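Local coordinates for protein beta-glucosidase (Saccharopolyspora erythraea D, PDB 5M6G) that probably hydrolyses terminal, non-reducing beta-D-glucosyl residues to release beta-D-glucose, as a family 3 glycoside hydrolase, at residues A[178-183]-A[208-213]; A[225-230]-A[304-309]; A[147-152]-A[156-161]. All coordinates share one frame; numbering follows the deposited sequence.

Interaction 1: A[178-183]-A[208-213]; sequences FAPCVC and TSAVTG. With SOR (sorbitol), chain L.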
loop_
_atom_site.group_PDB
_atom_site.type_symbol
_atom_site.label_atom_id
_atom_site.label_comp_id
_atom_site.label_asym_id
_atom_site.label_seq_id
_atom_site.Cartn_x
_atom_site.Cartn_y
_atom_site.Cartn_z
ATOM N N PHE A 178 -1.825 4.927 -5.612
ATOM C CA PHE A 178 -0.398 4.857 -5.297
ATOM C C PHE A 178 -0.101 3.455 -4.761
ATOM O O PHE A 178 0.182 3.244 -3.583
ATOM C CB PHE A 178 -0.021 5.954 -4.311
ATOM C CG PHE A 178 -0.441 7.351 -4.761
ATOM C CD1 PHE A 178 -0.200 7.784 -6.056
ATOM C CD2 PHE A 178 -1.081 8.218 -3.882
ATOM C CE1 PHE A 178 -0.586 9.067 -6.466
ATOM C CE2 PHE A 178 -1.467 9.492 -4.277
ATOM C CZ PHE A 178 -1.225 9.921 -5.576
ATOM N N ALA A 179 -0.196 2.486 -5.666
ATOM C CA ALA A 179 -0.072 1.066 -5.349
ATOM C C ALA A 179 0.258 0.317 -6.636
ATOM O O ALA A 179 -0.222 0.696 -7.712
ATOM C CB ALA A 179 -1.382 0.526 -4.722
ATOM N N PRO A 180 1.033 -0.773 -6.540
ATOM C CA PRO A 180 1.560 -1.406 -5.318
ATOM C C PRO A 180 2.937 -0.928 -4.852
ATOM O O PRO A 180 3.769 -0.522 -5.675
ATOM C CB PRO A 180 1.655 -2.877 -5.723
ATOM C CG PRO A 180 2.053 -2.810 -7.175
ATOM C CD PRO A 180 1.203 -1.646 -7.718
ATOM N N CYS A 181 3.178 -0.987 -3.544
ATOM C CA CYS A 181 4.553 -0.966 -3.050
ATOM C C CYS A 181 5.259 -2.227 -3.536
ATOM O O CYS A 181 4.885 -3.338 -3.142
ATOM C CB CYS A 181 4.611 -0.897 -1.513
ATOM S SG CYS A 181 6.210 -0.289 -0.754
ATOM N N VAL A 182 6.248 -2.066 -4.417
ATOM C CA VAL A 182 7.110 -3.157 -4.846
ATOM C C VAL A 182 8.415 -3.156 -4.055
ATOM O O VAL A 182 9.375 -3.847 -4.417
ATOM C CB VAL A 182 7.351 -3.106 -6.364
ATOM C CG1 VAL A 182 6.001 -3.109 -7.109
ATOM C CG2 VAL A 182 8.188 -1.881 -6.755
ATOM N N CYS A 183 8.459 -2.370 -2.980
ATOM C CA CYS A 183 9.520 -2.394 -1.987
ATOM C C CYS A 183 9.852 -3.818 -1.562
ATOM O O CYS A 183 8.959 -4.625 -1.298
ATOM C CB CYS A 183 9.074 -1.567 -0.772
ATOM S SG CYS A 183 7.339 -1.903 -0.107
ATOM N N THR A 208 3.725 -8.115 -8.680
ATOM C CA THR A 208 3.366 -6.986 -9.523
ATOM C C THR A 208 2.170 -7.313 -10.402
ATOM O O THR A 208 1.680 -6.432 -11.115
ATOM C CB THR A 208 4.559 -6.542 -10.394
ATOM O OG1 THR A 208 4.908 -7.593 -11.304
ATOM C CG2 THR A 208 5.758 -6.196 -9.528
ATOM N N SER A 209 1.682 -8.559 -10.359
ATOM C CA SER A 209 0.370 -8.866 -10.912
ATOM C C SER A 209 -0.712 -7.932 -10.368
ATOM O O SER A 209 -1.760 -7.777 -11.004
ATOM C CB SER A 209 0.023 -10.327 -10.614
ATOM O OG SER A 209 -0.218 -10.502 -9.232
ATOM N N ALA A 210 -0.482 -7.299 -9.212
ATOM C CA ALA A 210 -1.391 -6.254 -8.742
ATOM C C ALA A 210 -1.567 -5.160 -9.788
ATOM O O ALA A 210 -2.657 -4.582 -9.917
ATOM C CB ALA A 210 -0.872 -5.649 -7.440
ATOM N N VAL A 211 -0.500 -4.853 -10.534
ATOM C CA VAL A 211 -0.572 -3.825 -11.575
ATOM C C VAL A 211 -1.567 -4.235 -12.650
ATOM O O VAL A 211 -2.393 -3.431 -13.113
ATOM C CB VAL A 211 0.821 -3.582 -12.184
ATOM C CG1 VAL A 211 0.724 -2.624 -13.391
ATOM C CG2 VAL A 211 1.777 -3.030 -11.138
ATOM N N THR A 212 -1.475 -5.490 -13.086
ATOM C CA THR A 212 -2.355 -5.981 -14.137
ATOM C C THR A 212 -3.805 -5.979 -13.680
ATOM O O THR A 212 -4.711 -5.683 -14.468
ATOM C CB THR A 212 -1.915 -7.382 -14.556
ATOM O OG1 THR A 212 -0.530 -7.341 -14.931
ATOM C CG2 THR A 212 -2.757 -7.891 -15.715
ATOM N N GLY A 213 -4.044 -6.286 -12.404
ATOM C CA GLY A 213 -5.406 -6.246 -11.893
ATOM C C GLY A 213 -5.959 -4.833 -11.850
ATOM O O GLY A 213 -7.081 -4.576 -12.297
HETATM C C1 SOR L . 3.630 6.788 -0.169
HETATM C C2 SOR L . 2.240 7.401 -0.172
HETATM C C3 SOR L . 2.313 8.794 0.445
HETATM C C4 SOR L . 0.922 9.314 0.795
HETATM C C5 SOR L . 0.942 10.394 1.881
HETATM C C6 SOR L . -0.481 10.572 2.400
HETATM O O1 SOR L . 3.553 5.384 -0.205
HETATM O O2 SOR L . 1.755 7.478 -1.501
HETATM O O3 SOR L . 2.924 9.655 -0.481
HETATM O O4 SOR L . 0.296 9.823 -0.366
HETATM O O5 SOR L . 1.819 10.061 2.950
HETATM O O6 SOR L . -0.475 11.239 3.644
#
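Val211 points CG2 at Pro180 because that methyl stands anti to its own carbonyl carbon while CG1 lies anti to the backbone N (chi1 173°). Val211 CG2 lies 3.7 Å from Pro180 CD, the two side chains crossing at about a right angle. The peptide bond before Pro180 is cis, which probably helps turn the ring toward the helix, and Ala210 CB completes the seat, 4.1 Å from Pro180 CG. Two residues on, Val182 CG1 and Thr208 CG2 meet at 3.9 Å, each methyl anti to its carbonyl carbon; the hydroxyl of Thr208 is turned to Ser205 O instead. In the barrel-like N-terminal domain, this contact lays the loop after strand 176-177 against the N-terminal end of helix 209-215, which also touches helix 155-170 through Ala210 and Ser209. The loop also serves the sugar site: Phe178 lines the sorbitol pocket, its CB 3.7 Å from O2 of sorbitol, with the ring approached obliquely. Phe178 O also accepts a hydrogen bond from Lys231 NZ, which itself binds the sorbitol, so loop backbone and ligand share one ammonium group. Between Cys181 and Cys183 a disulfide (SG to SG 2.1 Å) bridges a single intervening residue, Val182, and closes a small ring through side chains and backbone where Val182 meets Thr208.

Interaction 2: A[225-230]-A[304-309]; sequences SVMATA and TGLVVS
Met227 and Leu306 meet through their terminal methyls, the two side chains crossing at about a right angle, with Met227 CE 4.2 Å from Leu306 CD1. The methionine leaves the backbone extended, CG anti to the backbone N (chi1 -177°), and then bends at its last torsion (chi3 69°), which swings CE away from the line of the chain and over to the leucine. Leu306 answers with an extended chain of its own, CG likewise anti to N. Further along, the Thr229 and Val308 side chains each point toward the other segment, and Thr229 CG2 lies 4.4 Å from Val308 CG1, a looser touch than the first. The hydroxyl of Thr229 is taken up elsewhere, by Ser177 O and by Trp176 NE1, which leaves the methyl as the part that faces the valine.

Strands 229-233 and 306-308 flank strand 273-276, all three parallel, in the family 3 domain classed with the TIM barrels; the backbones of Met227 and Thr229 also bond to residues around strand 176-177. The middle strand keeps the two backbones well apart, Thr229 CA and Val308 CA being 8.8 Å from each other, so Thr229 and Val308 meet across that width, while Met227, just before its strand, reaches Leu306. Trp176, on strand 176-177, touches Met227, Leu306 and Val308 alike and brings the two pairs into one apolar cluster. Toward the ligand end, the side chain of Thr229 lies about 7 Å from the bound sorbitol, and Lys231, two residues on, binds it.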
loop_
_atom_site.group_PDB
_atom_site.type_symbol
_atom_site.label_atom_id
_atom_site.label_comp_id
_atom_site.label_asym_id
_atom_site.label_seq_id
_atom_site.Cartn_x
_atom_site.Cartn_y
_atom_site.Cartn_z
ATOM N N SER A 225 -10.613 0.490 -15.225
ATOM C CA SER A 225 -9.164 0.639 -15.299
ATOM C C SER A 225 -8.718 1.804 -14.427
ATOM O O SER A 225 -9.206 2.926 -14.571
ATOM C CB SER A 225 -8.695 0.859 -16.737
ATOM O OG SER A 225 -7.273 0.839 -16.789
ATOM N N VAL A 226 -7.779 1.532 -13.529
ATOM C CA VAL A 226 -7.235 2.524 -12.614
ATOM C C VAL A 226 -5.718 2.472 -12.743
ATOM O O VAL A 226 -5.132 1.382 -12.749
ATOM C CB VAL A 226 -7.683 2.251 -11.164
ATOM C CG1 VAL A 226 -6.780 2.964 -10.165
ATOM C CG2 VAL A 226 -9.156 2.642 -10.975
ATOM N N MET A 227 -5.086 3.633 -12.876
ATOM C CA MET A 227 -3.640 3.635 -13.056
ATOM C C MET A 227 -2.956 3.178 -11.777
ATOM O O MET A 227 -3.329 3.580 -10.671
ATOM C CB MET A 227 -3.133 5.018 -13.466
ATOM C CG MET A 227 -1.632 5.035 -13.737
ATOM S SD MET A 227 -1.082 6.493 -14.656
ATOM C CE MET A 227 -1.310 7.775 -13.441
ATOM N N ALA A 228 -1.969 2.304 -11.933
ATOM C CA ALA A 228 -1.188 1.793 -10.815
ATOM C C ALA A 228 0.137 2.541 -10.723
ATOM O O ALA A 228 0.575 3.203 -11.678
ATOM C CB ALA A 228 -0.942 0.287 -10.961
ATOM N N THR A 229 0.773 2.431 -9.550
ATOM C CA THR A 229 2.017 3.140 -9.250
ATOM C C THR A 229 3.004 2.159 -8.629
ATOM O O THR A 229 2.793 1.696 -7.506
ATOM C CB THR A 229 1.774 4.304 -8.288
ATOM O OG1 THR A 229 0.647 5.083 -8.727
ATOM C CG2 THR A 229 3.003 5.191 -8.217
ATOM N N ALA A 230 4.091 1.855 -9.329
ATOM C CA ALA A 230 5.171 1.104 -8.697
ATOM C C ALA A 230 5.934 2.049 -7.773
ATOM O O ALA A 230 6.431 3.089 -8.218
ATOM C CB ALA A 230 6.092 0.481 -9.743
ATOM N N THR A 304 8.169 4.633 -20.055
ATOM C CA THR A 304 7.545 5.723 -20.802
ATOM C C THR A 304 6.395 6.381 -20.050
ATOM O O THR A 304 5.690 7.225 -20.627
ATOM C CB THR A 304 7.023 5.226 -22.153
ATOM O OG1 THR A 304 5.964 4.280 -21.940
ATOM C CG2 THR A 304 8.121 4.583 -22.961
ATOM N N GLY A 305 6.178 6.017 -18.793
ATOM C CA GLY A 305 5.031 6.480 -18.046
ATOM C C GLY A 305 5.323 7.718 -17.231
ATOM O O GLY A 305 6.281 8.452 -17.476
ATOM N N LEU A 306 4.492 7.931 -16.217
ATOM C CA LEU A 306 4.499 9.155 -15.426
ATOM C C LEU A 306 5.310 8.925 -14.156
ATOM O O LEU A 306 4.920 8.106 -13.319
ATOM C CB LEU A 306 3.056 9.543 -15.088
ATOM C CG LEU A 306 2.647 10.909 -14.540
ATOM C CD1 LEU A 306 1.119 10.989 -14.575
ATOM C CD2 LEU A 306 3.169 11.133 -13.134
ATOM N N VAL A 307 6.410 9.659 -13.992
ATOM C CA VAL A 307 7.204 9.589 -12.766
ATOM C C VAL A 307 6.712 10.667 -11.805
ATOM O O VAL A 307 6.781 11.866 -12.109
ATOM C CB VAL A 307 8.703 9.756 -13.057
ATOM C CG1 VAL A 307 9.493 9.695 -11.753
ATOM C CG2 VAL A 307 9.156 8.695 -14.033
ATOM N N VAL A 308 6.225 10.249 -10.639
ATOM C CA VAL A 308 5.674 11.176 -9.656
ATOM C C VAL A 308 6.557 11.174 -8.414
ATOM O O VAL A 308 7.115 10.136 -8.034
ATOM C CB VAL A 308 4.208 10.822 -9.323
ATOM C CG1 VAL A 308 4.107 9.442 -8.680
ATOM C CG2 VAL A 308 3.565 11.899 -8.446
ATOM N N SER A 309 6.700 12.345 -7.791
ATOM C CA SER A 309 7.427 12.444 -6.535
ATOM C C SER A 309 6.595 11.884 -5.379
ATOM O O SER A 309 5.384 11.674 -5.495
ATOM C CB SER A 309 7.799 13.901 -6.235
ATOM O OG SER A 309 6.740 14.584 -5.570
#

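Interaction 3: A[147-152]-A[156-161]; sequences IGLGAT and DLVQRI
Leu149 reaches across to helix 156-161 at two levels of its side chain. Near the root, Leu149 CB packs on Val158 CG2 at 3.9 Å; at the end, Leu149 CD2 meets Ile161 CD1 tip to tip, also at 3.9 Å. Leu149 and Ile161 use the same first torsion, the gamma carbon that carries the chain lying anti to the carbonyl carbon (chi1 -63° in Leu149), and each then runs on extended, which lets the delta methyls meet. Val158 sends CG2, and not CG1, to the leucine.

Thr152 and Leu157 form the second pair, crossing at about a right angle with Thr152 CG2 4.2 Å from Leu157 CD2. The threonine's rotation is fixed by its hydroxyl: Thr152 OG1 gives a 2.6 Å hydrogen bond to Leu149 O, in the carbonyl plane with an angle of 148° at the oxygen, and the same carbonyl accepts from Thr152 N. OG1 is also bonded to Asn154 N, in the turn that leads into the next helix. A valine here would probably leave Asn154 N and Leu149 O each without the hydroxyl they share, and the turn between the helices less firmly held.

The segment axes approach to 10.0 Å and run at 140° to one another, two consecutive helices joined by a short turn, closer to antiparallel than to perpendicular. Helix 399-412 covers this apolar seam, Ala408 touching both Leu149 and Ile161 and Leu404 touching Leu157, while Val158 also packs on helix 209-215, and Ile147 and Ala151 touch Trp560 on strand 555-560.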
loop_
_atom_site.group_PDB
_atom_site.type_symbol
_atom_site.label_atom_id
_atom_site.label_comp_id
_atom_site.label_asym_id
_atom_site.label_seq_id
_atom_site.Cartn_x
_atom_site.Cartn_y
_atom_site.Cartn_z
ATOM N N ILE A 147 2.255 -7.805 3.003
ATOM C CA ILE A 147 3.091 -8.871 3.557
ATOM C C ILE A 147 2.302 -10.179 3.625
ATOM O O ILE A 147 2.793 -11.235 3.208
ATOM C CB ILE A 147 3.687 -8.463 4.922
ATOM C CG1 ILE A 147 4.605 -9.566 5.465
ATOM C CG2 ILE A 147 2.595 -8.142 5.961
ATOM C CD1 ILE A 147 5.351 -9.180 6.734
ATOM N N GLY A 148 1.044 -10.120 4.082
ATOM C CA GLY A 148 0.208 -11.313 4.070
ATOM C C GLY A 148 -0.105 -11.794 2.665
ATOM O O GLY A 148 -0.132 -13.000 2.405
ATOM N N LEU A 149 -0.338 -10.857 1.734
ATOM C CA LEU A 149 -0.515 -11.244 0.339
ATOM C C LEU A 149 0.717 -11.972 -0.192
ATOM O O LEU A 149 0.592 -12.953 -0.934
ATOM C CB LEU A 149 -0.834 -10.014 -0.514
ATOM C CG LEU A 149 -2.155 -9.312 -0.146
ATOM C CD1 LEU A 149 -2.499 -8.188 -1.166
ATOM C CD2 LEU A 149 -3.343 -10.311 -0.008
ATOM N N GLY A 150 1.916 -11.510 0.175
ATOM C CA GLY A 150 3.119 -12.229 -0.225
ATOM C C GLY A 150 3.157 -13.625 0.363
ATOM O O GLY A 150 3.581 -14.579 -0.293
ATOM N N ALA A 151 2.690 -13.763 1.605
ATOM C CA ALA A 151 2.621 -15.072 2.251
ATOM C C ALA A 151 1.693 -16.034 1.524
ATOM O O ALA A 151 1.893 -17.249 1.615
ATOM C CB ALA A 151 2.181 -14.908 3.706
ATOM N N THR A 152 0.705 -15.531 0.771
ATOM C CA THR A 152 -0.171 -16.447 0.040
ATOM C C THR A 152 0.562 -17.185 -1.064
ATOM O O THR A 152 0.113 -18.263 -1.468
ATOM C CB THR A 152 -1.349 -15.711 -0.604
ATOM O OG1 THR A 152 -0.860 -14.926 -1.703
ATOM C CG2 THR A 152 -2.060 -14.819 0.406
ATOM N N ASP A 156 -2.123 -14.782 -8.820
ATOM C CA ASP A 156 -3.424 -14.627 -9.455
ATOM C C ASP A 156 -4.425 -14.000 -8.493
ATOM O O ASP A 156 -5.220 -13.133 -8.880
ATOM C CB ASP A 156 -3.916 -15.979 -9.959
ATOM C CG ASP A 156 -5.081 -15.844 -10.896
ATOM O OD1 ASP A 156 -4.863 -15.368 -12.033
ATOM O OD2 ASP A 156 -6.206 -16.203 -10.501
ATOM N N LEU A 157 -4.377 -14.413 -7.224
ATOM C CA LEU A 157 -5.227 -13.816 -6.198
ATOM C C LEU A 157 -4.941 -12.329 -6.028
ATOM O O LEU A 157 -5.865 -11.524 -5.874
ATOM C CB LEU A 157 -5.011 -14.541 -4.871
ATOM C CG LEU A 157 -5.740 -13.983 -3.650
ATOM C CD1 LEU A 157 -7.225 -14.289 -3.770
ATOM C CD2 LEU A 157 -5.143 -14.588 -2.366
ATOM N N VAL A 158 -3.661 -11.952 -6.023
ATOM C CA VAL A 158 -3.303 -10.545 -5.871
ATOM C C VAL A 158 -3.807 -9.743 -7.066
ATOM O O VAL A 158 -4.293 -8.612 -6.918
ATOM C CB VAL A 158 -1.780 -10.417 -5.669
ATOM C CG1 VAL A 158 -1.278 -8.985 -5.937
ATOM C CG2 VAL A 158 -1.412 -10.891 -4.257
ATOM N N GLN A 159 -3.740 -10.334 -8.259
ATOM C CA GLN A 159 -4.292 -9.686 -9.443
ATOM C C GLN A 159 -5.802 -9.477 -9.305
ATOM O O GLN A 159 -6.310 -8.387 -9.595
ATOM C CB GLN A 159 -3.954 -10.513 -10.688
ATOM C CG GLN A 159 -4.575 -10.004 -11.984
ATOM C CD GLN A 159 -4.065 -10.756 -13.202
ATOM O OE1 GLN A 159 -2.935 -11.240 -13.216
ATOM N NE2 GLN A 159 -4.902 -10.868 -14.224
ATOM N N ARG A 160 -6.535 -10.491 -8.829
ATOM C CA ARG A 160 -7.978 -10.319 -8.651
ATOM C C ARG A 160 -8.280 -9.217 -7.647
ATOM O O ARG A 160 -9.262 -8.479 -7.799
ATOM C CB ARG A 160 -8.632 -11.631 -8.201
ATOM C CG ARG A 160 -8.920 -12.603 -9.327
ATOM C CD ARG A 160 -8.460 -14.003 -8.962
ATOM N NE ARG A 160 -9.358 -14.634 -8.005
ATOM C CZ ARG A 160 -9.038 -15.683 -7.251
ATOM N NH1 ARG A 160 -7.829 -16.232 -7.333
ATOM N NH2 ARG A 160 -9.936 -16.179 -6.413
ATOM N N ILE A 161 -7.458 -9.105 -6.600
ATOM C CA ILE A 161 -7.634 -8.041 -5.617
ATOM C C ILE A 161 -7.371 -6.680 -6.255
ATOM O O ILE A 161 -8.091 -5.705 -5.994
ATOM C CB ILE A 161 -6.716 -8.292 -4.406
ATOM C CG1 ILE A 161 -7.164 -9.545 -3.640
ATOM C CG2 ILE A 161 -6.678 -7.068 -3.504
ATOM C CD1 ILE A 161 -6.104 -10.104 -2.684
#

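All three contacts are buried and join side chains by apolar touch, but between different elements of the family 3 N-terminal domain. Interaction 1, loop on helix, stands in the middle: a probable hydrogen bond from Thr229 N to Ala179 O joins it to interaction 2, and its helix leans on that of interaction 3 through Ala210 and Val158. Interaction 2 joins side chains of two non-adjacent strands and the approach to one; interaction 3 is helix on helix. Threonine hydroxyls turn outside the apolar contacts in the first two (Thr208 to Ser205, Thr229 to Ser177), while Thr152 bonds within its own helix. Sorbitol touches interaction 1 directly and lies near interaction 2; interaction 3 sits beside helix 399-412.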